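Local coordinates for protein transcriptional regulator (Streptococcus dysgalactiae, PDB 6W1A) that binds DNA as the SHP pheromone receptor Rgg2, a transcriptional regulator of the Rgg family that probably acts as a dimer, at a contact of chain A with DNA and the interface of chains A and B. Sequence-based numbering; all coordinates share one arbitrary frame. Chains: chain A/B, Transcriptional regulator.

Contact 1: a contact of chain A with DNA. Residues chain A 27-29, 32, 35. With nucleotides of chain C.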
loop_
_atom_site.group_PDB
_atom_site.type_symbol
_atom_site.label_atom_id
_atom_site.label_comp_id
_atom_site.label_asym_id
_atom_site.label_seq_id
_atom_site.Cartn_x
_atom_site.Cartn_y
_atom_site.Cartn_z
ATOM N N HIS A 27 18.704 -15.045 20.969
ATOM C CA HIS A 27 18.554 -15.625 19.642
ATOM C C HIS A 27 19.747 -15.400 18.719
ATOM O O HIS A 27 19.909 -16.162 17.757
ATOM C CB HIS A 27 17.301 -15.071 18.962
ATOM C CG HIS A 27 16.025 -15.416 19.663
ATOM N ND1 HIS A 27 15.425 -14.572 20.571
ATOM C CD2 HIS A 27 15.226 -16.507 19.579
ATOM C CE1 HIS A 27 14.314 -15.128 21.019
ATOM N NE2 HIS A 27 14.171 -16.304 20.434
ATOM N N LEU A 28 20.574 -14.385 18.968
ATOM C CA LEU A 28 21.689 -14.109 18.073
ATOM C C LEU A 28 22.821 -13.419 18.828
ATOM O O LEU A 28 22.591 -12.671 19.781
ATOM C CB LEU A 28 21.226 -13.296 16.854
ATOM C CG LEU A 28 22.288 -12.779 15.887
ATOM C CD1 LEU A 28 22.562 -13.809 14.812
ATOM C CD2 LEU A 28 21.781 -11.505 15.264
ATOM N N SER A 29 24.047 -13.733 18.419
ATOM C CA SER A 29 25.247 -13.073 18.917
ATOM C C SER A 29 25.101 -11.556 18.926
ATOM O O SER A 29 24.320 -10.973 18.169
ATOM C CB SER A 29 26.434 -13.437 18.021
ATOM O OG SER A 29 26.593 -14.834 17.852
ATOM N N GLN A 32 27.934 -11.493 15.847
ATOM C CA GLN A 32 27.514 -11.862 14.501
ATOM C C GLN A 32 26.878 -10.675 13.800
ATOM O O GLN A 32 27.073 -10.479 12.595
ATOM C CB GLN A 32 26.534 -13.031 14.551
ATOM C CG GLN A 32 27.175 -14.402 14.473
ATOM C CD GLN A 32 27.526 -14.788 13.057
ATOM O OE1 GLN A 32 28.548 -14.358 12.522
ATOM N NE2 GLN A 32 26.688 -15.611 12.441
ATOM N N ARG A 35 29.739 -8.728 12.237
ATOM C CA ARG A 35 30.345 -9.254 11.025
ATOM C C ARG A 35 29.315 -9.542 9.942
ATOM O O ARG A 35 29.678 -9.588 8.762
ATOM C CB ARG A 35 31.175 -10.508 11.336
ATOM C CG ARG A 35 30.406 -11.700 11.868
ATOM C CD ARG A 35 31.288 -12.504 12.811
ATOM N NE ARG A 35 30.514 -13.406 13.657
ATOM C CZ ARG A 35 31.000 -14.036 14.722
ATOM N NH1 ARG A 35 32.263 -13.848 15.091
ATOM N NH2 ARG A 35 30.220 -14.843 15.431
ATOM P P DG C 16 28.899 -17.697 6.473
ATOM O OP1 DG C 16 28.387 -18.629 5.441
ATOM O OP2 DG C 16 28.720 -16.249 6.243
ATOM O "O5'" DG C 16 28.246 -18.090 7.883
ATOM C "C5'" DG C 16 26.925 -18.599 7.913
ATOM C "C4'" DG C 16 26.663 -19.351 9.196
ATOM O "O4'" DG C 16 27.860 -20.076 9.575
ATOM C "C3'" DG C 16 26.302 -18.470 10.397
ATOM O "O3'" DG C 16 25.225 -19.058 11.140
ATOM C "C2'" DG C 16 27.593 -18.445 11.206
ATOM C "C1'" DG C 16 28.116 -19.844 10.940
ATOM N N9 DG C 16 29.548 -19.999 11.198
ATOM C C8 DG C 16 30.590 -19.573 10.407
ATOM N N7 DG C 16 31.765 -19.853 10.898
ATOM C C5 DG C 16 31.484 -20.504 12.094
ATOM C C6 DG C 16 32.361 -21.044 13.064
ATOM O O6 DG C 16 33.602 -21.054 13.056
ATOM N N1 DG C 16 31.661 -21.619 14.128
ATOM C C2 DG C 16 30.287 -21.665 14.233
ATOM N N2 DG C 16 29.791 -22.257 15.330
ATOM N N3 DG C 16 29.457 -21.165 13.328
ATOM C C4 DG C 16 30.123 -20.601 12.290
ATOM P P DT C 17 24.356 -18.156 12.152
ATOM O OP1 DT C 17 23.036 -18.798 12.350
ATOM O OP2 DT C 17 24.440 -16.755 11.680
ATOM O "O5'" DT C 17 25.146 -18.269 13.537
ATOM C "C5'" DT C 17 25.097 -19.487 14.276
ATOM C "C4'" DT C 17 25.967 -19.412 15.516
ATOM O "O4'" DT C 17 27.359 -19.496 15.144
ATOM C "C3'" DT C 17 25.831 -18.117 16.329
ATOM O "O3'" DT C 17 25.195 -18.388 17.580
ATOM C "C2'" DT C 17 27.279 -17.623 16.515
ATOM C "C1'" DT C 17 28.102 -18.849 16.139
ATOM N N1 DT C 17 29.462 -18.532 15.604
ATOM C C2 DT C 17 30.571 -18.892 16.339
ATOM O O2 DT C 17 30.504 -19.464 17.413
ATOM N N3 DT C 17 31.771 -18.560 15.769
ATOM C C4 DT C 17 31.971 -17.916 14.562
ATOM O O4 DT C 17 33.092 -17.659 14.131
ATOM C C5 DT C 17 30.768 -17.564 13.841
ATOM C C7 DT C 17 30.863 -16.859 12.519
ATOM C C6 DT C 17 29.585 -17.885 14.391
ATOM P P DG C 18 24.599 -17.185 18.467
ATOM O OP1 DG C 18 23.311 -17.621 19.052
ATOM O OP2 DG C 18 24.658 -15.964 17.642
ATOM O "O5'" DG C 18 25.660 -17.023 19.653
ATOM C "C5'" DG C 18 25.731 -18.012 20.675
ATOM C "C4'" DG C 18 27.027 -17.896 21.457
ATOM O "O4'" DG C 18 28.139 -17.810 20.542
ATOM C "C3'" DG C 18 27.130 -16.666 22.364
ATOM O "O3'" DG C 18 27.176 -17.077 23.725
ATOM C "C2'" DG C 18 28.438 -15.979 21.933
ATOM C "C1'" DG C 18 29.153 -17.077 21.161
ATOM N N9 DG C 18 30.057 -16.574 20.132
ATOM C C8 DG C 18 29.755 -15.689 19.128
ATOM N N7 DG C 18 30.769 -15.416 18.353
ATOM C C5 DG C 18 31.811 -16.170 18.876
ATOM C C6 DG C 18 33.156 -16.281 18.451
ATOM O O6 DG C 18 33.708 -15.715 17.495
ATOM N N1 DG C 18 33.883 -17.154 19.260
ATOM C C2 DG C 18 33.370 -17.833 20.343
ATOM N N2 DG C 18 34.224 -18.631 21.002
ATOM N N3 DG C 18 32.109 -17.738 20.751
ATOM C C4 DG C 18 31.390 -16.890 19.972
#
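A:Arg35 meets the Hoogsteen edge of DG18 with both terminal nitrogens of its guanidinium, a pairing typical of arginine reading guanine. A:Arg35 NH2 donates to N7 of DG18 at 3.0 Å, with the acceptor tilted out of the guanidinium plane. A:Arg35 NH1 points almost straight at O6 of DG18, which lies in that plane, but at 3.4 Å this bond is weak. Within the protein, A:Arg35 NE donates to A:Gln32 OE1, the side-chain carbonyl, at 2.5 Å. The approach is 15° off the carbonyl plane, with a C=O...N angle of 127°. A:Gln32 is thus a second support that helps fix the rotation of the guanidinium. A:Gln32 bends at chi2 (-80°), turning the amide back toward the backbone of the strand, where its NE2 makes a weak bond to O5' of DT17 at 3.3 Å. Apolar contacts flank these bonds: A:Arg35 CZ lies 3.6 Å from C7, the thymine methyl of DT17, and A:Gln32 CG is 3.8 Å from the deoxyribose C2' of DT17. A:Leu28 passes the DG18 phosphate, its backbone C 3.4 Å from OP2. Helix 32-36, the recognition helix of the helix-turn-helix, thereby presents paired side chains that probably let the regulator read a thymine-guanine step.

Contact 2: the interface of chains A and B. Residues chain A 186, 221-222, 225, 257, 262; chain B 219, 221-222.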
loop_
_atom_site.group_PDB
_atom_site.type_symbol
_atom_site.label_atom_id
_atom_site.label_comp_id
_atom_site.label_asym_id
_atom_site.label_seq_id
_atom_site.Cartn_x
_atom_site.Cartn_y
_atom_site.Cartn_z
ATOM N N GLN A 186 -9.505 -3.483 -7.647
ATOM C CA GLN A 186 -9.455 -2.806 -8.938
ATOM C C GLN A 186 -9.715 -3.781 -10.075
ATOM O O GLN A 186 -10.410 -3.445 -11.040
ATOM C CB GLN A 186 -8.106 -2.116 -9.128
ATOM C CG GLN A 186 -7.874 -0.966 -8.175
ATOM C CD GLN A 186 -6.468 -0.435 -8.256
ATOM O OE1 GLN A 186 -5.543 -1.151 -8.636
ATOM N NE2 GLN A 186 -6.294 0.828 -7.905
ATOM N N PHE A 221 -10.737 5.743 -2.034
ATOM C CA PHE A 221 -11.735 6.569 -2.703
ATOM C C PHE A 221 -11.735 6.327 -4.209
ATOM O O PHE A 221 -12.798 6.315 -4.834
ATOM C CB PHE A 221 -11.505 8.043 -2.375
ATOM C CG PHE A 221 -12.198 8.499 -1.125
ATOM C CD1 PHE A 221 -12.507 7.595 -0.119
ATOM C CD2 PHE A 221 -12.539 9.834 -0.950
ATOM C CE1 PHE A 221 -13.147 8.014 1.039
ATOM C CE2 PHE A 221 -13.182 10.262 0.202
ATOM C CZ PHE A 221 -13.486 9.352 1.198
ATOM N N TYR A 222 -10.559 6.100 -4.804
ATOM C CA TYR A 222 -10.495 5.845 -6.240
ATOM C C TYR A 222 -11.321 4.624 -6.620
ATOM O O TYR A 222 -12.117 4.664 -7.565
ATOM C CB TYR A 222 -9.047 5.654 -6.693
ATOM C CG TYR A 222 -8.961 4.988 -8.054
ATOM C CD1 TYR A 222 -8.535 3.670 -8.188
ATOM C CD2 TYR A 222 -9.348 5.672 -9.205
ATOM C CE1 TYR A 222 -8.476 3.061 -9.432
ATOM C CE2 TYR A 222 -9.291 5.073 -10.448
ATOM C CZ TYR A 222 -8.856 3.769 -10.558
ATOM O OH TYR A 222 -8.805 3.178 -11.803
ATOM N N THR A 225 -15.116 5.533 -6.393
ATOM C CA THR A 225 -15.801 6.339 -7.404
ATOM C C THR A 225 -16.006 5.550 -8.692
ATOM O O THR A 225 -17.089 5.608 -9.286
ATOM C CB THR A 225 -15.061 7.653 -7.703
ATOM O OG1 THR A 225 -14.098 7.454 -8.743
ATOM C CG2 THR A 225 -14.384 8.221 -6.472
ATOM N N LEU A 257 -11.288 16.463 -9.187
ATOM C CA LEU A 257 -9.960 16.069 -8.737
ATOM C C LEU A 257 -8.906 16.169 -9.831
ATOM O O LEU A 257 -7.781 15.696 -9.636
ATOM C CB LEU A 257 -9.994 14.649 -8.169
ATOM C CG LEU A 257 -10.824 14.475 -6.894
ATOM C CD1 LEU A 257 -10.851 13.018 -6.466
ATOM C CD2 LEU A 257 -10.293 15.357 -5.769
ATOM N N LEU A 262 -8.852 9.738 -16.587
ATOM C CA LEU A 262 -9.965 8.888 -16.182
ATOM C C LEU A 262 -11.304 9.485 -16.587
ATOM O O LEU A 262 -12.243 8.744 -16.900
ATOM C CB LEU A 262 -9.925 8.653 -14.674
ATOM C CG LEU A 262 -8.871 7.655 -14.204
ATOM C CD1 LEU A 262 -8.549 7.851 -12.728
ATOM C CD2 LEU A 262 -9.351 6.244 -14.474
ATOM N N LEU B 219 -3.225 7.306 -7.142
ATOM C CA LEU B 219 -4.674 7.222 -6.995
ATOM C C LEU B 219 -5.145 7.505 -5.567
ATOM O O LEU B 219 -6.190 6.989 -5.149
ATOM C CB LEU B 219 -5.162 5.852 -7.463
ATOM C CG LEU B 219 -4.624 5.436 -8.835
ATOM C CD1 LEU B 219 -4.779 3.935 -9.059
ATOM C CD2 LEU B 219 -5.302 6.235 -9.948
ATOM N N PHE B 221 -7.144 9.188 -3.903
ATOM C CA PHE B 221 -8.280 10.091 -4.066
ATOM C C PHE B 221 -8.743 10.672 -2.734
ATOM O O PHE B 221 -9.147 11.839 -2.668
ATOM C CB PHE B 221 -9.432 9.358 -4.752
ATOM C CG PHE B 221 -9.363 9.376 -6.249
ATOM C CD1 PHE B 221 -10.514 9.225 -7.007
ATOM C CD2 PHE B 221 -8.150 9.535 -6.901
ATOM C CE1 PHE B 221 -10.458 9.236 -8.390
ATOM C CE2 PHE B 221 -8.086 9.549 -8.282
ATOM C CZ PHE B 221 -9.243 9.400 -9.028
ATOM N N TYR B 222 -8.715 9.872 -1.663
ATOM C CA TYR B 222 -9.119 10.385 -0.356
ATOM C C TYR B 222 -8.213 11.527 0.083
ATOM O O TYR B 222 -8.689 12.584 0.511
ATOM C CB TYR B 222 -9.118 9.271 0.689
ATOM C CG TYR B 222 -9.130 9.805 2.105
ATOM C CD1 TYR B 222 -10.282 10.363 2.650
ATOM C CD2 TYR B 222 -7.980 9.780 2.886
ATOM C CE1 TYR B 222 -10.293 10.863 3.941
ATOM C CE2 TYR B 222 -7.981 10.281 4.174
ATOM C CZ TYR B 222 -9.138 10.823 4.698
ATOM O OH TYR B 222 -9.134 11.322 5.985
#
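B:Phe221 packs against A:Phe221 and A:Tyr222 where the C-terminal domains of two Rgg-family chains meet through the starts of their helices 221-237. At the root of the B:Phe221 side chain, CB lies 3.4 Å from A:Phe221 CB, so the two equivalent residues touch back to back. The same CB also borders the backbone N of A:Tyr222. One bond further, CG sits beside CA and CB of A:Tyr222, and B:Phe221 CD1 comes to 3.5 Å from A:Tyr222 CA. A:Tyr222 CB rests over one face of the B:Phe221 ring, 3.9 Å from its centroid and offset toward the rim. Farther out, B:Phe221 CE1 and CZ meet A:Tyr222 CD2, CZ at 3.7 Å. Here the A:Tyr222 phenol turns its edge to the face of the B:Phe221 ring, the planes standing 79° apart. A:Tyr222 has CG anti to its backbone N (chi1 163°), which carries the phenol along B:Phe221 toward its tip. B:Phe221 CZ ends near A:Leu262 CD1, at 4.1 Å. From the opposite face A:Leu257 CD1 presses on the ring, 3.8 Å from B:Phe221 CD1, while A:Thr225 CG2 approaches the rim. One face of the phenol is met by B:Leu219, whose CD2 stands over the ring centre. Exchanging the chains gives the twin pair, B:Tyr222 CB over the A:Phe221 ring at 3.8 Å from its centroid and the tyrosine again edge-on, at 76°.

Contact 3: a contact of chain A with DNA. Residues chain A 29, 32, 35, 42-43. With nucleotides of chain C.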
loop_
_atom_site.group_PDB
_atom_site.type_symbol
_atom_site.label_atom_id
_atom_site.label_comp_id
_atom_site.label_asym_id
_atom_site.label_seq_id
_atom_site.Cartn_x
_atom_site.Cartn_y
_atom_site.Cartn_z
ATOM N N SER A 29 24.047 -13.733 18.419
ATOM C CA SER A 29 25.247 -13.073 18.917
ATOM C C SER A 29 25.101 -11.556 18.926
ATOM O O SER A 29 24.320 -10.973 18.169
ATOM C CB SER A 29 26.434 -13.437 18.021
ATOM O OG SER A 29 26.593 -14.834 17.852
ATOM N N GLN A 32 27.934 -11.493 15.847
ATOM C CA GLN A 32 27.514 -11.862 14.501
ATOM C C GLN A 32 26.878 -10.675 13.800
ATOM O O GLN A 32 27.073 -10.479 12.595
ATOM C CB GLN A 32 26.534 -13.031 14.551
ATOM C CG GLN A 32 27.175 -14.402 14.473
ATOM C CD GLN A 32 27.526 -14.788 13.057
ATOM O OE1 GLN A 32 28.548 -14.358 12.522
ATOM N NE2 GLN A 32 26.688 -15.611 12.441
ATOM N N ARG A 35 29.739 -8.728 12.237
ATOM C CA ARG A 35 30.345 -9.254 11.025
ATOM C C ARG A 35 29.315 -9.542 9.942
ATOM O O ARG A 35 29.678 -9.588 8.762
ATOM C CB ARG A 35 31.175 -10.508 11.336
ATOM C CG ARG A 35 30.406 -11.700 11.868
ATOM C CD ARG A 35 31.288 -12.504 12.811
ATOM N NE ARG A 35 30.514 -13.406 13.657
ATOM C CZ ARG A 35 31.000 -14.036 14.722
ATOM N NH1 ARG A 35 32.263 -13.848 15.091
ATOM N NH2 ARG A 35 30.220 -14.843 15.431
ATOM N N GLU A 42 26.756 -14.212 7.088
ATOM C CA GLU A 42 25.352 -14.034 6.739
ATOM C C GLU A 42 24.503 -14.735 7.787
ATOM O O GLU A 42 24.764 -15.894 8.129
ATOM C CB GLU A 42 25.039 -14.574 5.339
ATOM C CG GLU A 42 25.630 -13.739 4.212
ATOM C CD GLU A 42 24.950 -12.388 4.054
ATOM O OE1 GLU A 42 25.652 -11.359 4.179
ATOM O OE2 GLU A 42 23.726 -12.354 3.787
ATOM N N ILE A 43 23.492 -14.035 8.293
ATOM C CA ILE A 43 22.693 -14.533 9.397
ATOM C C ILE A 43 21.436 -15.205 8.858
ATOM O O ILE A 43 20.978 -14.944 7.742
ATOM C CB ILE A 43 22.332 -13.404 10.391
ATOM C CG1 ILE A 43 21.626 -12.254 9.664
ATOM C CG2 ILE A 43 23.579 -12.909 11.108
ATOM C CD1 ILE A 43 20.942 -11.274 10.586
ATOM P P DG C 16 28.899 -17.697 6.473
ATOM O OP1 DG C 16 28.387 -18.629 5.441
ATOM O OP2 DG C 16 28.720 -16.249 6.243
ATOM O "O5'" DG C 16 28.246 -18.090 7.883
ATOM C "C5'" DG C 16 26.925 -18.599 7.913
ATOM C "C4'" DG C 16 26.663 -19.351 9.196
ATOM O "O4'" DG C 16 27.860 -20.076 9.575
ATOM C "C3'" DG C 16 26.302 -18.470 10.397
ATOM O "O3'" DG C 16 25.225 -19.058 11.140
ATOM C "C2'" DG C 16 27.593 -18.445 11.206
ATOM C "C1'" DG C 16 28.116 -19.844 10.940
ATOM N N9 DG C 16 29.548 -19.999 11.198
ATOM C C8 DG C 16 30.590 -19.573 10.407
ATOM N N7 DG C 16 31.765 -19.853 10.898
ATOM C C5 DG C 16 31.484 -20.504 12.094
ATOM C C6 DG C 16 32.361 -21.044 13.064
ATOM O O6 DG C 16 33.602 -21.054 13.056
ATOM N N1 DG C 16 31.661 -21.619 14.128
ATOM C C2 DG C 16 30.287 -21.665 14.233
ATOM N N2 DG C 16 29.791 -22.257 15.330
ATOM N N3 DG C 16 29.457 -21.165 13.328
ATOM C C4 DG C 16 30.123 -20.601 12.290
ATOM P P DT C 17 24.356 -18.156 12.152
ATOM O OP1 DT C 17 23.036 -18.798 12.350
ATOM O OP2 DT C 17 24.440 -16.755 11.680
ATOM O "O5'" DT C 17 25.146 -18.269 13.537
ATOM C "C5'" DT C 17 25.097 -19.487 14.276
ATOM C "C4'" DT C 17 25.967 -19.412 15.516
ATOM O "O4'" DT C 17 27.359 -19.496 15.144
ATOM C "C3'" DT C 17 25.831 -18.117 16.329
ATOM O "O3'" DT C 17 25.195 -18.388 17.580
ATOM C "C2'" DT C 17 27.279 -17.623 16.515
ATOM C "C1'" DT C 17 28.102 -18.849 16.139
ATOM N N1 DT C 17 29.462 -18.532 15.604
ATOM C C2 DT C 17 30.571 -18.892 16.339
ATOM O O2 DT C 17 30.504 -19.464 17.413
ATOM N N3 DT C 17 31.771 -18.560 15.769
ATOM C C4 DT C 17 31.971 -17.916 14.562
ATOM O O4 DT C 17 33.092 -17.659 14.131
ATOM C C5 DT C 17 30.768 -17.564 13.841
ATOM C C7 DT C 17 30.863 -16.859 12.519
ATOM C C6 DT C 17 29.585 -17.885 14.391
ATOM P P DG C 18 24.599 -17.185 18.467
ATOM O OP1 DG C 18 23.311 -17.621 19.052
ATOM O OP2 DG C 18 24.658 -15.964 17.642
ATOM O "O5'" DG C 18 25.660 -17.023 19.653
ATOM C "C5'" DG C 18 25.731 -18.012 20.675
ATOM C "C4'" DG C 18 27.027 -17.896 21.457
ATOM O "O4'" DG C 18 28.139 -17.810 20.542
ATOM C "C3'" DG C 18 27.130 -16.666 22.364
ATOM O "O3'" DG C 18 27.176 -17.077 23.725
ATOM C "C2'" DG C 18 28.438 -15.979 21.933
ATOM C "C1'" DG C 18 29.153 -17.077 21.161
ATOM N N9 DG C 18 30.057 -16.574 20.132
ATOM C C8 DG C 18 29.755 -15.689 19.128
ATOM N N7 DG C 18 30.769 -15.416 18.353
ATOM C C5 DG C 18 31.811 -16.170 18.876
ATOM C C6 DG C 18 33.156 -16.281 18.451
ATOM O O6 DG C 18 33.708 -15.715 17.495
ATOM N N1 DG C 18 33.883 -17.154 19.260
ATOM C C2 DG C 18 33.370 -17.833 20.343
ATOM N N2 DG C 18 34.224 -18.631 21.002
ATOM N N3 DG C 18 32.109 -17.738 20.751
ATOM C C4 DG C 18 31.390 -16.890 19.972
#
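A:Glu42 and A:Ser29 grip phosphates at either end of the DG16-DT17-DG18 stretch, each through a backbone N-H. A:Glu42 N donates to OP2 of DG16 at 3.0 Å. The acidic side chain leaves in another direction, with CG anti to the carbonyl carbon (chi1 -71°) and a bend at chi2. This course takes the carboxylate away, A:Glu42 OE1 ending 6.1 Å from OP2 of DG16, which may lessen repulsion by the phosphate. At the other end A:Ser29 N donates to OP2 of DG18, modelled short at 2.4 Å, and the hydroxyl A:Ser29 OG donates to the ester oxygen O5' of DG18 at 3.0 Å. Between them the DT17 phosphate has A:Ile43 beside it, with A:Ile43 CA 3.6 Å from OP2 of DT17. Positive charge is brought to the bases by A:Arg35. A:Arg35 NH2 lies over the face of the DT17 pyrimidine, 3.4 Å from the ring centroid, a cation-pi contact. The cation is therefore laid on one base while reaching the edge of the next. Together the backbone grips probably set the register of the recognition helix on the strand, and the arginine lying over the thymine adds base contact to DNA recognition by the regulator.

Contact 1 and contact 3 are two overlapping parts of one DNA-reading surface: their C-alpha centres lie about 5 Å apart, and both include A:Ser29, A:Gln32 and A:Arg35. Contact 1 extends toward the loop preceding helix 32-36, contact 3 toward the loop preceding helix 45-54. Contact 2 belongs to the helical C-terminal region, its centre about 46 Å from either, and shares no residue with them. The DNA-binding and subunit-joining surfaces are thus spatially separate. The two-fold pairing at contact 2 probably helps hold two helix-turn-helix units in one assembly; the structure alone does not show whether pheromone binding couples the sites.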